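Titin (Homo sapiens, PDB 2J8H) serves as a giant elastic protein of muscle, whose A-band immunoglobulin tandem repeat A168-A169 adopts a rigid conformation, and probably also acts as a protein kinase. Local coordinates at residues 100-105 with 176-181; 134-139 with 158-163. All coordinates share one frame; numbering follows the deposited sequence.

In the fold
Both contacts are buried and lie in the second immunoglobulin domain, their centres about 7 Å apart, and both bridge the two sheets of its sandwich. Interaction 1 sits where strand 86-102 arrives from the first domain, and it joins this strand's end to strand 174-182 by apolar packing of Ala100 and Ile102 on Val178, Ala180 and the Ala180-Lys181 peptide, without a hydrogen bond between them. Interaction 2 spans a wider gap between strands 135-140 and 159-163, filled by an indole that adds a buried hydrogen bond and a CH-pi contact. The two share a sheet, since 174-182 and 135-140 are neighbours paired by backbone bonds. Ala180 on Ile136 and Val178 on Trp138 make the core continuous.

Interaction 1: residues 100-105 with 176-181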
loop_
_atom_site.group_PDB
_atom_site.type_symbol
_atom_site.label_atom_id
_atom_site.label_comp_id
_atom_site.label_asym_id
_atom_site.label_seq_id
_atom_site.Cartn_x
_atom_site.Cartn_y
_atom_site.Cartn_z
ATOM N N ALA A 100 5.194 -10.789 -12.438
ATOM C CA ALA A 100 5.984 -12.005 -12.222
ATOM C C ALA A 100 6.937 -11.751 -11.091
ATOM O O ALA A 100 7.615 -10.727 -11.085
ATOM C CB ALA A 100 6.756 -12.418 -13.479
ATOM N N LYS A 101 7.024 -12.692 -10.156
ATOM C CA LYS A 101 7.845 -12.492 -8.977
ATOM C C LYS A 101 8.334 -13.824 -8.458
ATOM O O LYS A 101 7.590 -14.785 -8.406
ATOM C CB LYS A 101 7.042 -11.729 -7.902
ATOM C CG LYS A 101 7.815 -11.372 -6.637
ATOM C CD LYS A 101 8.768 -10.206 -6.823
ATOM C CE LYS A 101 9.835 -10.100 -5.649
ATOM N NZ LYS A 101 10.984 -11.074 -5.755
ATOM N N ILE A 102 9.608 -13.873 -8.114
ATOM C CA ILE A 102 10.217 -15.058 -7.518
ATOM C C ILE A 102 10.273 -14.813 -6.012
ATOM O O ILE A 102 10.667 -13.734 -5.591
ATOM C CB ILE A 102 11.656 -15.273 -8.022
ATOM C CG1 ILE A 102 11.689 -15.610 -9.501
ATOM C CG2 ILE A 102 12.336 -16.375 -7.231
ATOM C CD1 ILE A 102 10.849 -16.794 -9.884
ATOM N N HIS A 103 9.868 -15.806 -5.230
ATOM C CA HIS A 103 9.788 -15.691 -3.769
ATOM C C HIS A 103 10.690 -16.710 -3.112
ATOM O O HIS A 103 10.279 -17.849 -2.889
ATOM C CB HIS A 103 8.377 -15.986 -3.276
ATOM C CG HIS A 103 7.315 -15.165 -3.933
ATOM N ND1 HIS A 103 7.197 -13.813 -3.734
ATOM C CD2 HIS A 103 6.311 -15.514 -4.774
ATOM C CE1 HIS A 103 6.171 -13.356 -4.438
ATOM N NE2 HIS A 103 5.623 -14.369 -5.079
ATOM N N LEU A 104 11.898 -16.306 -2.757
ATOM C CA LEU A 104 12.822 -17.186 -2.033
ATOM C C LEU A 104 12.412 -17.311 -0.570
ATOM O O LEU A 104 12.438 -16.322 0.176
ATOM C CB LEU A 104 14.235 -16.636 -2.106
ATOM C CG LEU A 104 14.933 -16.562 -3.457
ATOM C CD1 LEU A 104 16.357 -15.993 -3.230
ATOM C CD2 LEU A 104 14.946 -17.899 -4.184
ATOM N N PRO A 105 12.044 -18.520 -0.124
ATOM C CA PRO A 105 11.708 -18.670 1.288
ATOM C C PRO A 105 12.844 -18.290 2.251
ATOM O O PRO A 105 12.631 -17.587 3.245
ATOM C CB PRO A 105 11.390 -20.153 1.402
ATOM C CG PRO A 105 10.999 -20.572 0.038
ATOM C CD PRO A 105 11.864 -19.777 -0.865
ATOM N N TYR A 176 22.716 -21.007 -9.525
ATOM C CA TYR A 176 21.614 -21.266 -10.435
ATOM C C TYR A 176 20.701 -20.043 -10.401
ATOM O O TYR A 176 20.427 -19.496 -9.335
ATOM C CB TYR A 176 20.884 -22.542 -10.009
ATOM C CG TYR A 176 21.744 -23.782 -10.187
ATOM C CD1 TYR A 176 22.646 -24.184 -9.207
ATOM C CD2 TYR A 176 21.693 -24.513 -11.355
ATOM C CE1 TYR A 176 23.473 -25.293 -9.392
ATOM C CE2 TYR A 176 22.492 -25.638 -11.541
ATOM C CZ TYR A 176 23.379 -26.022 -10.569
ATOM O OH TYR A 176 24.168 -27.130 -10.784
ATOM N N VAL A 177 20.292 -19.590 -11.579
ATOM C CA VAL A 177 19.462 -18.419 -11.709
ATOM C C VAL A 177 18.090 -18.859 -12.216
ATOM O O VAL A 177 17.998 -19.548 -13.220
ATOM C CB VAL A 177 20.091 -17.398 -12.664
ATOM C CG1 VAL A 177 19.183 -16.190 -12.807
ATOM C CG2 VAL A 177 21.483 -16.987 -12.160
ATOM N N VAL A 178 17.040 -18.488 -11.486
ATOM C CA VAL A 178 15.662 -18.760 -11.901
ATOM C C VAL A 178 15.004 -17.409 -12.193
ATOM O O VAL A 178 15.215 -16.413 -11.461
ATOM C CB VAL A 178 14.877 -19.532 -10.831
ATOM C CG1 VAL A 178 14.916 -18.809 -9.502
ATOM C CG2 VAL A 178 13.423 -19.811 -11.308
ATOM N N CYS A 179 14.245 -17.364 -13.279
ATOM C CA CYS A 179 13.670 -16.123 -13.735
ATOM C C CYS A 179 12.219 -16.355 -14.108
ATOM O O CYS A 179 11.897 -17.382 -14.698
ATOM C CB CYS A 179 14.504 -15.620 -14.902
ATOM S SG CYS A 179 13.978 -14.053 -15.661
ATOM N N ALA A 180 11.345 -15.424 -13.715
ATOM C CA ALA A 180 9.933 -15.438 -14.081
ATOM C C ALA A 180 9.658 -14.155 -14.845
ATOM O O ALA A 180 10.050 -13.077 -14.392
ATOM C CB ALA A 180 9.047 -15.529 -12.830
ATOM N N LYS A 181 8.989 -14.276 -15.995
ATOM C CA LYS A 181 8.635 -13.143 -16.850
ATOM C C LYS A 181 7.164 -13.208 -17.242
ATOM O O LYS A 181 6.678 -14.254 -17.678
ATOM C CB LYS A 181 9.419 -13.157 -18.174
ATOM C CG LYS A 181 10.926 -13.210 -18.077
ATOM C CD LYS A 181 11.551 -13.900 -19.324
ATOM C CE LYS A 181 13.097 -13.881 -19.280
ATOM N NZ LYS A 181 13.721 -14.744 -18.229
#
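The methyl of Ala100 lies over one face of the flat peptide group joining Ala180 to Lys181, with Ala100 CB 3.5 Å from Ala180 O and 3.8 Å from Lys181 N. No aromatic ring takes part across this contact. The methyls of the two alanines also meet, Ala100 CB to Ala180 CB at 3.9 Å.

Ile102 supplies the rest with two branches. Its CG1 stands anti to the carbonyl carbon (chi1 -66°), and from there CD1 reaches Ala180 CB at 3.7 Å. CG2 approaches Val178 CG1 more loosely, at 4.2 Å. The contact is thus wholly apolar between side chains, although the two strands approach to 5.8 Å and run nearly antiparallel (160°). Lys101 turns away, and its NZ makes a salt bridge to Asp187 as well as a bond to Ile102 O.

Here the end of strand 86-102 comes close beside strand 174-182, where the two sheets of the sandwich draw together. Strand 86-102 continues from the first domain and bonds along strand 123-131, whose Ile126 and Phe128 also touch Ile102. Strand 174-182 lies between strands 135-140 and 185-196, with Ile136 against Ala180 and Trp138 against Val178.

Interaction 2: residues 134-139 with 158-163; sequences PVITWQ and SFTSLV
Trp138 meets Thr160 at the edge of its indole and Leu162 over one face, and these two contacts form the tight part of the interface. The indole N-H points almost straight at the threonine hydroxyl: Trp138 NE1 to Thr160 OG1 is 3.0 Å, with an angle of 177° at the hydrogen and the oxygen lying practically in the ring plane. Thr160 presents that oxygen because OG1 stands anti to its backbone N (chi1 179°).

On the six-membered ring, Leu162 CB sits 3.5 Å from the centroid formed by the Trp138 benzo atoms, nearly on the ring normal, a close CH-pi contact. Leu162 CD2 adds a touch at Trp138 CE3, 3.9 Å away, and the backbone Leu162 N lies 3.6 Å from Trp138 CZ2.

Toward the start of both strands the packing is looser. Ile136 is partly exposed and contributes chiefly CG2, 3.7 Å from Thr160 OG1 and 3.9 Å from Thr160 CG2; beyond it Val135 and Ser158 are exposed to solvent and do not meet across the gap. The strands run roughly parallel at 25°, with axes 9.0 Å apart at closest, a spacing bridged by side chains, as between the two sheets of an immunoglobulin sandwich, where a core tryptophan on this strand is a familiar feature.

An alanine in place of Trp138 would probably leave Thr160 OG1 without its indole donor and open a large gap beside Leu162 CB. Thr160 OG1 is also bonded to Ile154 O; it accepts from the indole and gives its own proton to that carbonyl, so a buried hydroxyl is used in both directions and probably helps fix the rotation of the ring among largely apolar neighbours such as Ile136, Val153 and Leu162.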
loop_
_atom_site.group_PDB
_atom_site.type_symbol
_atom_site.label_atom_id
_atom_site.label_comp_id
_atom_site.label_asym_id
_atom_site.label_seq_id
_atom_site.Cartn_x
_atom_site.Cartn_y
_atom_site.Cartn_z
ATOM N N PRO A 134 3.591 -16.726 -15.597
ATOM C CA PRO A 134 4.866 -16.322 -16.153
ATOM C C PRO A 134 5.656 -17.436 -16.854
ATOM O O PRO A 134 5.442 -18.623 -16.599
ATOM C CB PRO A 134 5.618 -15.820 -14.933
ATOM C CG PRO A 134 5.116 -16.644 -13.851
ATOM C CD PRO A 134 3.683 -16.920 -14.144
ATOM N N VAL A 135 6.505 -17.030 -17.793
ATOM C CA VAL A 135 7.480 -17.916 -18.365
ATOM C C VAL A 135 8.607 -18.067 -17.352
ATOM O O VAL A 135 9.116 -17.085 -16.836
ATOM C CB VAL A 135 8.043 -17.378 -19.661
ATOM C CG1 VAL A 135 9.153 -18.303 -20.157
ATOM C CG2 VAL A 135 6.913 -17.262 -20.731
ATOM N N ILE A 136 8.965 -19.313 -17.072
ATOM C CA ILE A 136 9.982 -19.643 -16.101
ATOM C C ILE A 136 11.199 -20.135 -16.840
ATOM O O ILE A 136 11.083 -20.959 -17.742
ATOM C CB ILE A 136 9.511 -20.768 -15.170
ATOM C CG1 ILE A 136 8.329 -20.307 -14.310
ATOM C CG2 ILE A 136 10.679 -21.324 -14.330
ATOM C CD1 ILE A 136 8.573 -19.079 -13.443
ATOM N N THR A 137 12.374 -19.619 -16.482
ATOM C CA THR A 137 13.622 -20.153 -17.025
ATOM C C THR A 137 14.634 -20.377 -15.933
ATOM O O THR A 137 14.639 -19.676 -14.934
ATOM C CB THR A 137 14.254 -19.237 -18.084
ATOM O OG1 THR A 137 14.632 -18.011 -17.480
ATOM C CG2 THR A 137 13.306 -18.971 -19.225
ATOM N N TRP A 138 15.497 -21.364 -16.135
ATOM C CA TRP A 138 16.599 -21.658 -15.217
ATOM C C TRP A 138 17.899 -21.607 -15.983
ATOM O O TRP A 138 17.964 -21.993 -17.163
ATOM C CB TRP A 138 16.464 -23.062 -14.625
ATOM C CG TRP A 138 15.474 -23.236 -13.573
ATOM C CD1 TRP A 138 14.152 -23.546 -13.722
ATOM C CD2 TRP A 138 15.712 -23.160 -12.172
ATOM N NE1 TRP A 138 13.561 -23.662 -12.497
ATOM C CE2 TRP A 138 14.505 -23.436 -11.528
ATOM C CE3 TRP A 138 16.844 -22.924 -11.401
ATOM C CZ2 TRP A 138 14.386 -23.435 -10.147
ATOM C CZ3 TRP A 138 16.722 -22.930 -10.040
ATOM C CH2 TRP A 138 15.510 -23.185 -9.425
ATOM N N GLN A 139 18.944 -21.136 -15.309
ATOM C CA GLN A 139 20.288 -21.067 -15.870
ATOM C C GLN A 139 21.297 -21.499 -14.811
ATOM O O GLN A 139 21.065 -21.297 -13.625
ATOM C CB GLN A 139 20.700 -19.618 -16.210
ATOM C CG GLN A 139 19.779 -18.791 -17.060
ATOM C CD GLN A 139 19.920 -17.265 -16.770
ATOM O OE1 GLN A 139 18.915 -16.525 -16.766
ATOM N NE2 GLN A 139 21.177 -16.798 -16.519
ATOM N N SER A 158 2.300 -22.806 -8.976
ATOM C CA SER A 158 2.795 -21.963 -7.871
ATOM C C SER A 158 4.291 -22.028 -7.573
ATOM O O SER A 158 4.820 -21.199 -6.825
ATOM C CB SER A 158 1.989 -22.276 -6.601
ATOM O OG SER A 158 2.107 -23.644 -6.276
ATOM N N PHE A 159 4.988 -22.995 -8.152
ATOM C CA PHE A 159 6.415 -23.121 -7.914
ATOM C C PHE A 159 7.109 -23.805 -9.067
ATOM O O PHE A 159 6.460 -24.446 -9.929
ATOM C CB PHE A 159 6.675 -23.863 -6.596
ATOM C CG PHE A 159 6.427 -25.323 -6.661
ATOM C CD1 PHE A 159 7.398 -26.176 -7.140
ATOM C CD2 PHE A 159 5.227 -25.856 -6.236
ATOM C CE1 PHE A 159 7.178 -27.546 -7.223
ATOM C CE2 PHE A 159 5.000 -27.220 -6.278
ATOM C CZ PHE A 159 5.983 -28.070 -6.781
ATOM N N THR A 160 8.422 -23.647 -9.089
ATOM C CA THR A 160 9.270 -24.360 -10.032
ATOM C C THR A 160 10.420 -24.957 -9.230
ATOM O O THR A 160 10.914 -24.341 -8.266
ATOM C CB THR A 160 9.803 -23.441 -11.131
ATOM O OG1 THR A 160 10.635 -24.193 -11.995
ATOM C CG2 THR A 160 10.647 -22.273 -10.564
ATOM N N SER A 161 10.770 -26.184 -9.558
ATOM C CA SER A 161 11.908 -26.856 -8.951
ATOM C C SER A 161 12.903 -27.268 -10.014
ATOM O O SER A 161 12.536 -27.814 -11.062
ATOM C CB SER A 161 11.474 -28.116 -8.217
ATOM O OG SER A 161 10.503 -27.783 -7.268
ATOM N N LEU A 162 14.162 -27.033 -9.711
ATOM C CA LEU A 162 15.224 -27.594 -10.487
ATOM C C LEU A 162 15.657 -28.833 -9.750
ATOM O O LEU A 162 16.119 -28.757 -8.602
ATOM C CB LEU A 162 16.402 -26.623 -10.615
ATOM C CG LEU A 162 17.590 -27.190 -11.410
ATOM C CD1 LEU A 162 17.156 -27.498 -12.857
ATOM C CD2 LEU A 162 18.831 -26.273 -11.318
ATOM N N VAL A 163 15.507 -29.978 -10.399
ATOM C CA VAL A 163 15.817 -31.249 -9.742
ATOM C C VAL A 163 17.060 -31.906 -10.370
ATOM O O VAL A 163 17.303 -31.830 -11.592
ATOM C CB VAL A 163 14.634 -32.218 -9.794
ATOM C CG1 VAL A 163 14.894 -33.446 -8.913
ATOM C CG2 VAL A 163 13.318 -31.519 -9.391
#